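Local atomic coordinates of minor fimbrium subunit Mfa5 (Porphyromonas gingivalis ATCC 33277, PDB entry 6TO1), a protein that serves as an accessory subunit of the minor fimbriae, the surface filaments that mediate biofilm formation and adhesion to host cells and other oral bacteria. Residues Val175-Arg183 and Ile204-Met215; Asn405-Phe416 and Lys450-Ser461. All coordinates share one frame; numbering follows the deposited sequence.

Contact 1. Residues Val175-Arg183 and Ile204-Met215; sequences VSYDHEPHR and IWGTHTQGGLKM. With MG (magnesium ion), chain B; PO4 (phosphate ion), chain C.
His179 and Trp205 meet as a face-to-face stack, the imidazole over the six-membered ring of the indole with centroids 3.7 Å apart and planes at 13°. His179 ND1 donates to Trp205 O at 2.8 Å, in the imidazole plane, so bond and stack together fix the ring's rotation. Asp178 O accepts a hydrogen bond from His208 N at 2.7 Å. The Asp178 carboxylate is also engaged: OD2 accepts from Gln134 and, on its syn side but well out of the carboxylate plane, from His182 NE2 (2.8 Å), while the Ile204 side chain packs against it. His208, with CG swung away from its backbone N (chi1 -156°), turns ND1 back to accept from Gly211 N and so caps the helix beginning at Thr209; its NE2 donates to Ala314 O. Deeper in, Tyr177 OH sits 2.9 Å from Thr209 OG1, and Met215 packs on Val175 and Pro181. Gly206 N donates to a phosphate oxygen, O1, at 2.8 Å, and Thr207 OG1 binds magnesium at 2.1 Å. Ser135, Ser137, two waters and an oxygen of that phosphate, probably from the crystallisation liquor, complete the metal-ion-dependent adhesion site (MIDAS) of a von Willebrand factor type A domain.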
loop_
_atom_site.group_PDB
_atom_site.type_symbol
_atom_site.label_atom_id
_atom_site.label_comp_id
_atom_site.label_asym_id
_atom_site.label_seq_id
_atom_site.Cartn_x
_atom_site.Cartn_y
_atom_site.Cartn_z
ATOM N N VAL A 175 29.113 -9.257 -12.482
ATOM C CA VAL A 175 30.532 -9.511 -12.298
ATOM C C VAL A 175 30.846 -10.946 -12.743
ATOM O O VAL A 175 30.104 -11.882 -12.435
ATOM C CB VAL A 175 30.933 -9.323 -10.813
ATOM C CG1 VAL A 175 32.393 -9.735 -10.609
ATOM C CG2 VAL A 175 30.719 -7.888 -10.345
ATOM N N SER A 176 31.957 -11.129 -13.443
ATOM C CA SER A 176 32.508 -12.459 -13.656
ATOM C C SER A 176 33.896 -12.475 -13.030
ATOM O O SER A 176 34.479 -11.427 -12.731
ATOM C CB SER A 176 32.580 -12.835 -15.135
ATOM O OG SER A 176 33.567 -12.069 -15.799
ATOM N N TYR A 177 34.428 -13.675 -12.800
ATOM C CA TYR A 177 35.767 -13.720 -12.288
ATOM C C TYR A 177 36.453 -15.024 -12.662
ATOM O O TYR A 177 35.825 -16.074 -12.835
ATOM C CB TYR A 177 35.822 -13.528 -10.756
ATOM C CG TYR A 177 35.229 -14.667 -9.956
ATOM C CD1 TYR A 177 36.022 -15.694 -9.470
ATOM C CD2 TYR A 177 33.880 -14.702 -9.657
ATOM C CE1 TYR A 177 35.488 -16.719 -8.732
ATOM C CE2 TYR A 177 33.347 -15.724 -8.930
ATOM C CZ TYR A 177 34.153 -16.733 -8.459
ATOM O OH TYR A 177 33.602 -17.753 -7.704
ATOM N N ASP A 178 37.762 -14.911 -12.781
ATOM C CA ASP A 178 38.672 -16.043 -12.885
ATOM C C ASP A 178 39.807 -15.760 -11.897
ATOM O O ASP A 178 39.581 -15.721 -10.675
ATOM C CB ASP A 178 39.162 -16.238 -14.320
ATOM C CG ASP A 178 39.536 -14.942 -15.014
ATOM O OD1 ASP A 178 40.635 -14.406 -14.732
ATOM O OD2 ASP A 178 38.708 -14.462 -15.856
ATOM N N HIS A 179 41.036 -15.591 -12.381
ATOM C CA HIS A 179 42.087 -15.179 -11.458
ATOM C C HIS A 179 41.985 -13.707 -11.085
ATOM O O HIS A 179 42.724 -13.258 -10.209
ATOM C CB HIS A 179 43.496 -15.480 -12.011
ATOM C CG HIS A 179 43.772 -14.891 -13.356
ATOM N ND1 HIS A 179 43.526 -15.584 -14.521
ATOM C CD2 HIS A 179 44.258 -13.681 -13.726
ATOM C CE1 HIS A 179 43.869 -14.833 -15.554
ATOM N NE2 HIS A 179 44.314 -13.674 -15.098
ATOM N N GLU A 180 41.066 -12.959 -11.694
ATOM C CA GLU A 180 40.765 -11.585 -11.324
ATOM C C GLU A 180 39.294 -11.335 -11.648
ATOM O O GLU A 180 38.710 -12.038 -12.480
ATOM C CB GLU A 180 41.673 -10.597 -12.083
ATOM C CG GLU A 180 41.379 -10.654 -13.544
ATOM C CD GLU A 180 42.392 -9.962 -14.416
ATOM O OE1 GLU A 180 43.141 -9.106 -13.914
ATOM O OE2 GLU A 180 42.410 -10.285 -15.625
ATOM N N PRO A 181 38.663 -10.372 -11.000
ATOM C CA PRO A 181 37.256 -10.096 -11.291
ATOM C C PRO A 181 37.129 -9.157 -12.482
ATOM O O PRO A 181 38.052 -8.398 -12.818
ATOM C CB PRO A 181 36.768 -9.439 -9.987
ATOM C CG PRO A 181 37.982 -8.688 -9.492
ATOM C CD PRO A 181 39.157 -9.594 -9.843
ATOM N N HIS A 182 35.953 -9.208 -13.099
ATOM C CA HIS A 182 35.631 -8.387 -14.259
ATOM C C HIS A 182 34.280 -7.713 -14.084
ATOM O O HIS A 182 33.283 -8.391 -13.835
ATOM C CB HIS A 182 35.562 -9.222 -15.527
ATOM C CG HIS A 182 36.758 -10.092 -15.734
ATOM N ND1 HIS A 182 37.989 -9.578 -16.087
ATOM C CD2 HIS A 182 36.911 -11.437 -15.664
ATOM C CE1 HIS A 182 38.854 -10.571 -16.213
ATOM N NE2 HIS A 182 38.231 -11.706 -15.948
ATOM N N ARG A 183 34.247 -6.386 -14.206
ATOM C CA ARG A 183 32.972 -5.671 -14.128
ATOM C C ARG A 183 32.316 -5.745 -15.498
ATOM O O ARG A 183 32.698 -5.015 -16.419
ATOM C CB ARG A 183 33.152 -4.222 -13.695
ATOM C CG ARG A 183 31.788 -3.503 -13.558
ATOM C CD ARG A 183 31.951 -2.013 -13.283
ATOM N NE ARG A 183 32.669 -1.816 -12.025
ATOM C CZ ARG A 183 32.455 -0.816 -11.172
ATOM N NH1 ARG A 183 31.540 0.108 -11.433
ATOM N NH2 ARG A 183 33.167 -0.737 -10.048
ATOM N N ILE A 204 38.752 -19.417 -17.764
ATOM C CA ILE A 204 40.089 -18.867 -17.620
ATOM C C ILE A 204 40.647 -19.375 -16.295
ATOM O O ILE A 204 39.908 -19.487 -15.316
ATOM C CB ILE A 204 40.083 -17.323 -17.658
ATOM C CG1 ILE A 204 39.591 -16.834 -19.022
ATOM C CG2 ILE A 204 41.446 -16.769 -17.344
ATOM C CD1 ILE A 204 39.421 -15.327 -19.118
ATOM N N TRP A 205 41.942 -19.684 -16.258
ATOM C CA TRP A 205 42.524 -20.252 -15.043
ATOM C C TRP A 205 42.304 -19.331 -13.840
ATOM O O TRP A 205 42.350 -18.105 -13.946
ATOM C CB TRP A 205 44.048 -20.521 -15.216
ATOM C CG TRP A 205 44.903 -19.296 -15.492
ATOM C CD1 TRP A 205 45.250 -18.771 -16.726
ATOM C CD2 TRP A 205 45.521 -18.429 -14.515
ATOM N NE1 TRP A 205 46.010 -17.636 -16.558
ATOM C CE2 TRP A 205 46.209 -17.418 -15.219
ATOM C CE3 TRP A 205 45.568 -18.425 -13.125
ATOM C CZ2 TRP A 205 46.902 -16.403 -14.574
ATOM C CZ3 TRP A 205 46.247 -17.406 -12.489
ATOM C CH2 TRP A 205 46.917 -16.421 -13.211
ATOM N N GLY A 206 42.131 -19.947 -12.668
ATOM C CA GLY A 206 42.133 -19.202 -11.426
ATOM C C GLY A 206 40.729 -18.972 -10.903
ATOM O O GLY A 206 39.839 -18.666 -11.684
ATOM N N THR A 207 40.516 -19.100 -9.596
ATOM C CA THR A 207 39.189 -18.926 -9.005
ATOM C C THR A 207 39.300 -17.950 -7.832
ATOM O O THR A 207 39.412 -18.354 -6.665
ATOM C CB THR A 207 38.594 -20.275 -8.582
ATOM O OG1 THR A 207 38.644 -21.232 -9.661
ATOM C CG2 THR A 207 37.160 -20.102 -8.112
ATOM N N HIS A 208 39.240 -16.655 -8.142
ATOM C CA HIS A 208 39.441 -15.580 -7.153
ATOM C C HIS A 208 38.081 -15.130 -6.616
ATOM O O HIS A 208 37.576 -14.045 -6.907
ATOM C CB HIS A 208 40.199 -14.434 -7.800
ATOM C CG HIS A 208 40.949 -13.546 -6.855
ATOM N ND1 HIS A 208 40.413 -13.055 -5.683
ATOM C CD2 HIS A 208 42.190 -13.017 -6.949
ATOM C CE1 HIS A 208 41.299 -12.266 -5.093
ATOM N NE2 HIS A 208 42.391 -12.241 -5.837
ATOM N N THR A 209 37.442 -16.044 -5.873
ATOM C CA THR A 209 36.080 -15.787 -5.403
ATOM C C THR A 209 36.041 -14.553 -4.503
ATOM O O THR A 209 35.122 -13.732 -4.595
ATOM C CB THR A 209 35.556 -17.042 -4.715
ATOM O OG1 THR A 209 35.640 -18.140 -5.640
ATOM C CG2 THR A 209 34.109 -16.892 -4.242
ATOM N N GLN A 210 37.044 -14.387 -3.654
ATOM C CA GLN A 210 37.112 -13.168 -2.860
ATOM C C GLN A 210 37.083 -11.945 -3.768
ATOM O O GLN A 210 36.375 -10.970 -3.494
ATOM C CB GLN A 210 38.366 -13.169 -2.001
ATOM C CG GLN A 210 38.626 -11.814 -1.388
ATOM C CD GLN A 210 39.779 -11.787 -0.414
ATOM O OE1 GLN A 210 40.804 -12.467 -0.605
ATOM N NE2 GLN A 210 39.617 -10.992 0.652
ATOM N N GLY A 211 37.829 -11.993 -4.875
ATOM C CA GLY A 211 37.874 -10.840 -5.770
ATOM C C GLY A 211 36.539 -10.558 -6.436
ATOM O O GLY A 211 36.133 -9.395 -6.577
ATOM N N GLY A 212 35.832 -11.611 -6.856
ATOM C CA GLY A 212 34.491 -11.425 -7.364
ATOM C C GLY A 212 33.578 -10.783 -6.337
ATOM O O GLY A 212 32.835 -9.850 -6.646
ATOM N N LEU A 213 33.650 -11.245 -5.090
ATOM C CA LEU A 213 32.810 -10.670 -4.051
ATOM C C LEU A 213 33.216 -9.239 -3.715
ATOM O O LEU A 213 32.354 -8.397 -3.437
ATOM C CB LEU A 213 32.862 -11.550 -2.806
ATOM C CG LEU A 213 32.213 -12.906 -2.941
ATOM C CD1 LEU A 213 32.520 -13.801 -1.761
ATOM C CD2 LEU A 213 30.676 -12.772 -3.111
ATOM N N LYS A 214 34.522 -8.940 -3.718
ATOM C CA LYS A 214 34.973 -7.579 -3.467
ATOM C C LYS A 214 34.462 -6.621 -4.536
ATOM O O LYS A 214 33.991 -5.526 -4.221
ATOM C CB LYS A 214 36.500 -7.538 -3.389
ATOM C CG LYS A 214 37.086 -6.127 -3.352
ATOM C CD LYS A 214 36.670 -5.347 -2.116
ATOM C CE LYS A 214 37.257 -3.921 -2.138
ATOM N NZ LYS A 214 36.974 -3.164 -0.875
ATOM N N MET A 215 34.522 -7.019 -5.808
ATOM C CA MET A 215 33.968 -6.154 -6.847
ATOM C C MET A 215 32.465 -5.946 -6.664
ATOM O O MET A 215 31.950 -4.833 -6.866
ATOM C CB MET A 215 34.272 -6.735 -8.223
ATOM C CG MET A 215 33.794 -5.805 -9.321
ATOM S SD MET A 215 34.280 -6.379 -10.930
ATOM C CE MET A 215 35.945 -5.692 -10.979
HETATM MG MG MG B . 37.631 -22.872 -10.402
HETATM P P PO4 C . 40.719 -23.094 -11.400
HETATM O O1 PO4 C . 41.294 -22.589 -12.736
HETATM O O2 PO4 C . 41.158 -22.165 -10.276
HETATM O O3 PO4 C . 41.324 -24.462 -11.148
HETATM O O4 PO4 C . 39.248 -23.261 -11.476
HETATM O O HOH W 1 35.885 -22.655 -9.384
HETATM O O HOH W 2 38.210 -24.099 -8.796
#

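Contact 2. Residues Asn405-Phe416 and Lys450-Ser461; sequences NIGIQRGEVTDF and KKLTWTTGTILS
Two antiparallel strands, 411-416 and 451-455, pair here in a six-stranded antiparallel sheet that packs, beta-sandwich-like, on a second antiparallel sheet holding strands 110-119 and 463-473, which come from before and after the von Willebrand factor type A domain in sequence; a classic beta bulge interrupts the pairing near the Asn405/Ser461 end. In the regular part Val413 faces Trp454 and Asp415 faces Leu452 as hydrogen-bonded pairs, each joined by reciprocal backbone bonds such as Trp454 N to Val413 O at 2.8 Å. Their side chains share the buried face toward the second sheet, where Val413 CG2 lies 3.7 Å from Trp454 CE3. Asp415 OD2 is hydrogen-bonded to Tyr469 OH and Trp454 NE1 to Asn440 O. The other face, carrying Glu412, Thr414 and Phe416, is more open; there a water joins Glu412 OE1 to Thr455 OG1. Where the strands part around Gly411, another water accepts from both Gly411 N and Gly457 N, while Thr456 N donates to Gly411 O at 2.8 Å. At the bulge, Gly407 N (2.8 Å) and Ile408 N (3.0 Å) both donate to Ile459 O in its carbonyl plane, so one acceptor grips two successive amides. Ile459 N returns a bond to Ile408 O, and Ser461 N reaches Asn405 O from above the carbonyl plane. At the opposite end the extended Lys451 side chain, its CG trans to the backbone N (chi1 -178°), lays its methylenes over the Phe416 ring face, with CG 3.8 Å from the ring centroid and 22° off its normal.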
loop_
_atom_site.group_PDB
_atom_site.type_symbol
_atom_site.label_atom_id
_atom_site.label_comp_id
_atom_site.label_asym_id
_atom_site.label_seq_id
_atom_site.Cartn_x
_atom_site.Cartn_y
_atom_site.Cartn_z
ATOM N N ASN A 405 2.254 -4.925 1.600
ATOM C CA ASN A 405 0.967 -5.601 1.721
ATOM C C ASN A 405 -0.115 -4.719 2.325
ATOM O O ASN A 405 -1.283 -4.829 1.940
ATOM C CB ASN A 405 1.139 -6.875 2.567
ATOM C CG ASN A 405 -0.154 -7.666 2.733
ATOM O OD1 ASN A 405 -0.820 -8.017 1.756
ATOM N ND2 ASN A 405 -0.500 -7.968 3.980
ATOM N N ILE A 406 0.242 -3.861 3.270
ATOM C CA ILE A 406 -0.723 -3.035 3.991
ATOM C C ILE A 406 -0.636 -1.598 3.498
ATOM O O ILE A 406 0.456 -1.026 3.388
ATOM C CB ILE A 406 -0.490 -3.077 5.507
ATOM C CG1 ILE A 406 -0.555 -4.489 6.077
ATOM C CG2 ILE A 406 -1.506 -2.157 6.212
ATOM C CD1 ILE A 406 -1.826 -5.189 5.869
ATOM N N GLY A 407 -1.791 -0.994 3.238
ATOM C CA GLY A 407 -1.825 0.393 2.835
ATOM C C GLY A 407 -2.079 1.312 4.011
ATOM O O GLY A 407 -1.419 2.338 4.159
ATOM N N ILE A 408 -3.037 0.932 4.859
ATOM C CA ILE A 408 -3.390 1.661 6.074
ATOM C C ILE A 408 -3.410 0.673 7.239
ATOM O O ILE A 408 -4.101 -0.351 7.176
ATOM C CB ILE A 408 -4.767 2.350 5.922
ATOM C CG1 ILE A 408 -4.648 3.508 4.926
ATOM C CG2 ILE A 408 -5.328 2.752 7.246
ATOM C CD1 ILE A 408 -6.013 3.915 4.373
ATOM N N GLN A 409 -2.647 0.976 8.301
ATOM C CA GLN A 409 -2.614 0.088 9.463
ATOM C C GLN A 409 -3.789 0.333 10.398
ATOM O O GLN A 409 -4.299 -0.606 11.013
ATOM C CB GLN A 409 -1.307 0.267 10.232
ATOM C CG GLN A 409 -0.080 -0.027 9.395
ATOM C CD GLN A 409 1.192 -0.061 10.217
ATOM O OE1 GLN A 409 1.199 0.314 11.388
ATOM N NE2 GLN A 409 2.272 -0.534 9.606
ATOM N N ARG A 410 -4.182 1.596 10.542
ATOM C CA ARG A 410 -5.272 2.058 11.390
ATOM C C ARG A 410 -5.903 3.223 10.650
ATOM O O ARG A 410 -5.185 4.022 10.048
ATOM C CB ARG A 410 -4.782 2.547 12.759
ATOM C CG ARG A 410 -4.221 1.467 13.666
ATOM C CD ARG A 410 -5.324 0.563 14.159
ATOM N NE ARG A 410 -4.876 -0.319 15.233
ATOM C CZ ARG A 410 -4.259 -1.471 15.034
ATOM N NH1 ARG A 410 -4.004 -1.872 13.805
ATOM N NH2 ARG A 410 -3.906 -2.226 16.066
ATOM N N GLY A 411 -7.222 3.356 10.730
ATOM C CA GLY A 411 -7.846 4.530 10.174
ATOM C C GLY A 411 -9.135 4.876 10.894
ATOM O O GLY A 411 -9.896 3.992 11.307
ATOM N N GLU A 412 -9.369 6.168 11.048
ATOM C CA GLU A 412 -10.604 6.672 11.625
ATOM C C GLU A 412 -11.109 7.805 10.746
ATOM O O GLU A 412 -10.393 8.782 10.510
ATOM C CB GLU A 412 -10.413 7.156 13.052
ATOM C CG GLU A 412 -11.758 7.591 13.641
ATOM C CD GLU A 412 -11.661 7.924 15.098
ATOM O OE1 GLU A 412 -11.622 6.977 15.906
ATOM O OE2 GLU A 412 -11.618 9.128 15.417
ATOM N N VAL A 413 -12.316 7.632 10.227
ATOM C CA VAL A 413 -13.012 8.659 9.471
ATOM C C VAL A 413 -14.077 9.259 10.372
ATOM O O VAL A 413 -14.919 8.532 10.902
ATOM C CB VAL A 413 -13.647 8.076 8.209
ATOM C CG1 VAL A 413 -14.531 9.129 7.512
ATOM C CG2 VAL A 413 -12.573 7.552 7.253
ATOM N N THR A 414 -14.038 10.573 10.539
ATOM C CA THR A 414 -15.086 11.323 11.218
ATOM C C THR A 414 -15.857 12.077 10.138
ATOM O O THR A 414 -15.253 12.733 9.279
ATOM C CB THR A 414 -14.508 12.284 12.252
ATOM O OG1 THR A 414 -13.568 13.147 11.596
ATOM C CG2 THR A 414 -13.831 11.509 13.378
ATOM N N ASP A 415 -17.194 12.021 10.213
ATOM C CA ASP A 415 -18.069 12.552 9.174
ATOM C C ASP A 415 -19.261 13.181 9.884
ATOM O O ASP A 415 -20.065 12.467 10.482
ATOM C CB ASP A 415 -18.492 11.425 8.237
ATOM C CG ASP A 415 -19.519 11.845 7.200
ATOM O OD1 ASP A 415 -19.660 13.038 6.891
ATOM O OD2 ASP A 415 -20.168 10.927 6.662
ATOM N N PHE A 416 -19.315 14.507 9.875
ATOM C CA PHE A 416 -20.378 15.278 10.514
ATOM C C PHE A 416 -21.411 15.582 9.438
ATOM O O PHE A 416 -21.135 16.333 8.498
ATOM C CB PHE A 416 -19.831 16.565 11.124
ATOM C CG PHE A 416 -18.986 16.360 12.368
ATOM C CD1 PHE A 416 -19.565 16.291 13.621
ATOM C CD2 PHE A 416 -17.606 16.256 12.266
ATOM C CE1 PHE A 416 -18.782 16.121 14.754
ATOM C CE2 PHE A 416 -16.829 16.079 13.389
ATOM C CZ PHE A 416 -17.411 16.032 14.628
ATOM N N LYS A 450 -24.707 14.293 15.222
ATOM C CA LYS A 450 -24.883 13.763 13.873
ATOM C C LYS A 450 -23.533 13.384 13.277
ATOM O O LYS A 450 -23.229 13.673 12.125
ATOM C CB LYS A 450 -25.618 14.758 12.986
ATOM C CG LYS A 450 -27.044 15.034 13.468
ATOM C CD LYS A 450 -27.640 16.241 12.741
ATOM C CE LYS A 450 -27.891 15.923 11.276
ATOM N NZ LYS A 450 -28.474 17.078 10.564
ATOM N N LYS A 451 -22.731 12.704 14.085
ATOM C CA LYS A 451 -21.350 12.398 13.740
ATOM C C LYS A 451 -21.218 10.902 13.512
ATOM O O LYS A 451 -21.526 10.104 14.399
ATOM C CB LYS A 451 -20.400 12.860 14.843
ATOM C CG LYS A 451 -18.916 12.614 14.527
ATOM C CD LYS A 451 -18.071 12.826 15.767
ATOM C CE LYS A 451 -16.590 12.691 15.473
ATOM N NZ LYS A 451 -15.826 12.835 16.741
ATOM N N LEU A 452 -20.753 10.523 12.328
ATOM C CA LEU A 452 -20.395 9.140 12.048
ATOM C C LEU A 452 -18.897 9.003 12.298
ATOM O O LEU A 452 -18.115 9.856 11.862
ATOM C CB LEU A 452 -20.740 8.750 10.612
ATOM C CG LEU A 452 -22.232 8.661 10.286
ATOM C CD1 LEU A 452 -22.425 8.757 8.770
ATOM C CD2 LEU A 452 -22.829 7.389 10.838
ATOM N N THR A 453 -18.509 7.983 13.061
ATOM C CA THR A 453 -17.108 7.652 13.262
ATOM C C THR A 453 -16.883 6.241 12.753
ATOM O O THR A 453 -17.449 5.273 13.280
ATOM C CB THR A 453 -16.702 7.792 14.727
ATOM O OG1 THR A 453 -16.995 9.125 15.171
ATOM C CG2 THR A 453 -15.199 7.555 14.895
ATOM N N TRP A 454 -16.069 6.134 11.718
ATOM C CA TRP A 454 -15.806 4.888 11.022
ATOM C C TRP A 454 -14.392 4.440 11.381
ATOM O O TRP A 454 -13.424 5.124 11.057
ATOM C CB TRP A 454 -15.939 5.094 9.516
ATOM C CG TRP A 454 -15.549 3.928 8.659
ATOM C CD1 TRP A 454 -15.474 2.606 9.016
ATOM C CD2 TRP A 454 -15.204 3.992 7.277
ATOM N NE1 TRP A 454 -15.100 1.850 7.928
ATOM C CE2 TRP A 454 -14.914 2.680 6.853
ATOM C CE3 TRP A 454 -15.095 5.045 6.358
ATOM C CZ2 TRP A 454 -14.536 2.386 5.543
ATOM C CZ3 TRP A 454 -14.741 4.758 5.057
ATOM C CH2 TRP A 454 -14.452 3.434 4.661
ATOM N N THR A 455 -14.290 3.302 12.052
ATOM C CA THR A 455 -13.008 2.685 12.382
ATOM C C THR A 455 -12.705 1.696 11.269
ATOM O O THR A 455 -13.411 0.695 11.107
ATOM C CB THR A 455 -13.081 1.994 13.745
ATOM O OG1 THR A 455 -13.306 2.985 14.751
ATOM C CG2 THR A 455 -11.776 1.259 14.040
ATOM N N THR A 456 -11.657 1.969 10.483
ATOM C CA THR A 456 -11.513 1.203 9.256
ATOM C C THR A 456 -10.859 -0.152 9.473
ATOM O O THR A 456 -11.104 -1.071 8.689
ATOM C CB THR A 456 -10.682 1.983 8.216
ATOM O OG1 THR A 456 -9.338 2.144 8.691
ATOM C CG2 THR A 456 -11.292 3.312 7.957
ATOM N N GLY A 457 -10.016 -0.284 10.483
ATOM C CA GLY A 457 -9.143 -1.431 10.591
ATOM C C GLY A 457 -8.023 -1.297 9.559
ATOM O O GLY A 457 -7.834 -0.269 8.919
ATOM N N THR A 458 -7.269 -2.373 9.418
ATOM C CA THR A 458 -6.235 -2.416 8.397
ATOM C C THR A 458 -6.855 -2.526 7.008
ATOM O O THR A 458 -7.787 -3.300 6.787
ATOM C CB THR A 458 -5.305 -3.618 8.646
ATOM O OG1 THR A 458 -4.572 -3.409 9.857
ATOM C CG2 THR A 458 -4.341 -3.769 7.482
ATOM N N ILE A 459 -6.330 -1.737 6.067
ATOM C CA ILE A 459 -6.722 -1.797 4.669
ATOM C C ILE A 459 -5.493 -2.184 3.860
ATOM O O ILE A 459 -4.456 -1.522 3.953
ATOM C CB ILE A 459 -7.274 -0.451 4.168
ATOM C CG1 ILE A 459 -8.470 0.009 5.002
ATOM C CG2 ILE A 459 -7.693 -0.576 2.695
ATOM C CD1 ILE A 459 -9.614 -0.956 4.979
ATOM N N LEU A 460 -5.612 -3.245 3.063
ATOM C CA LEU A 460 -4.492 -3.707 2.258
ATOM C C LEU A 460 -4.180 -2.742 1.115
ATOM O O LEU A 460 -4.970 -1.863 0.752
ATOM C CB LEU A 460 -4.803 -5.085 1.672
ATOM C CG LEU A 460 -5.162 -6.154 2.685
ATOM C CD1 LEU A 460 -5.344 -7.511 2.024
ATOM C CD2 LEU A 460 -4.076 -6.264 3.738
ATOM N N SER A 461 -3.002 -2.924 0.526
ATOM C CA SER A 461 -2.625 -2.143 -0.642
ATOM C C SER A 461 -3.474 -2.541 -1.846
ATOM O O SER A 461 -4.137 -3.583 -1.860
ATOM C CB SER A 461 -1.127 -2.342 -0.925
ATOM O OG SER A 461 -0.891 -3.716 -1.175
HETATM O O HOH W 3 -1.873 -6.889 -0.171
HETATM O O HOH W 4 -8.525 1.368 12.516
HETATM O O HOH W 5 -11.135 4.475 15.400
#

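In the fold
Contact 1 and contact 2 lie in series along the elongated chain, centres about 54 Å and nearest atoms about 30 Å apart, and share no secondary-structure element. Both are partly buried, but they hold their domains together differently. Contact 1 joins two edge-side strands of a mixed sheet to a loop and the helix after it; its cross-contact bonds mix side chains with backbone, and its loop also supplies a magnesium ligand. Contact 2 joins neighbouring strands within one antiparallel sheet, where backbone amides and carbonyls do most of the bonding and side chains sort into a buried and a more open face. Mixed bonding beside a metal site thus contrasts with a backbone ladder.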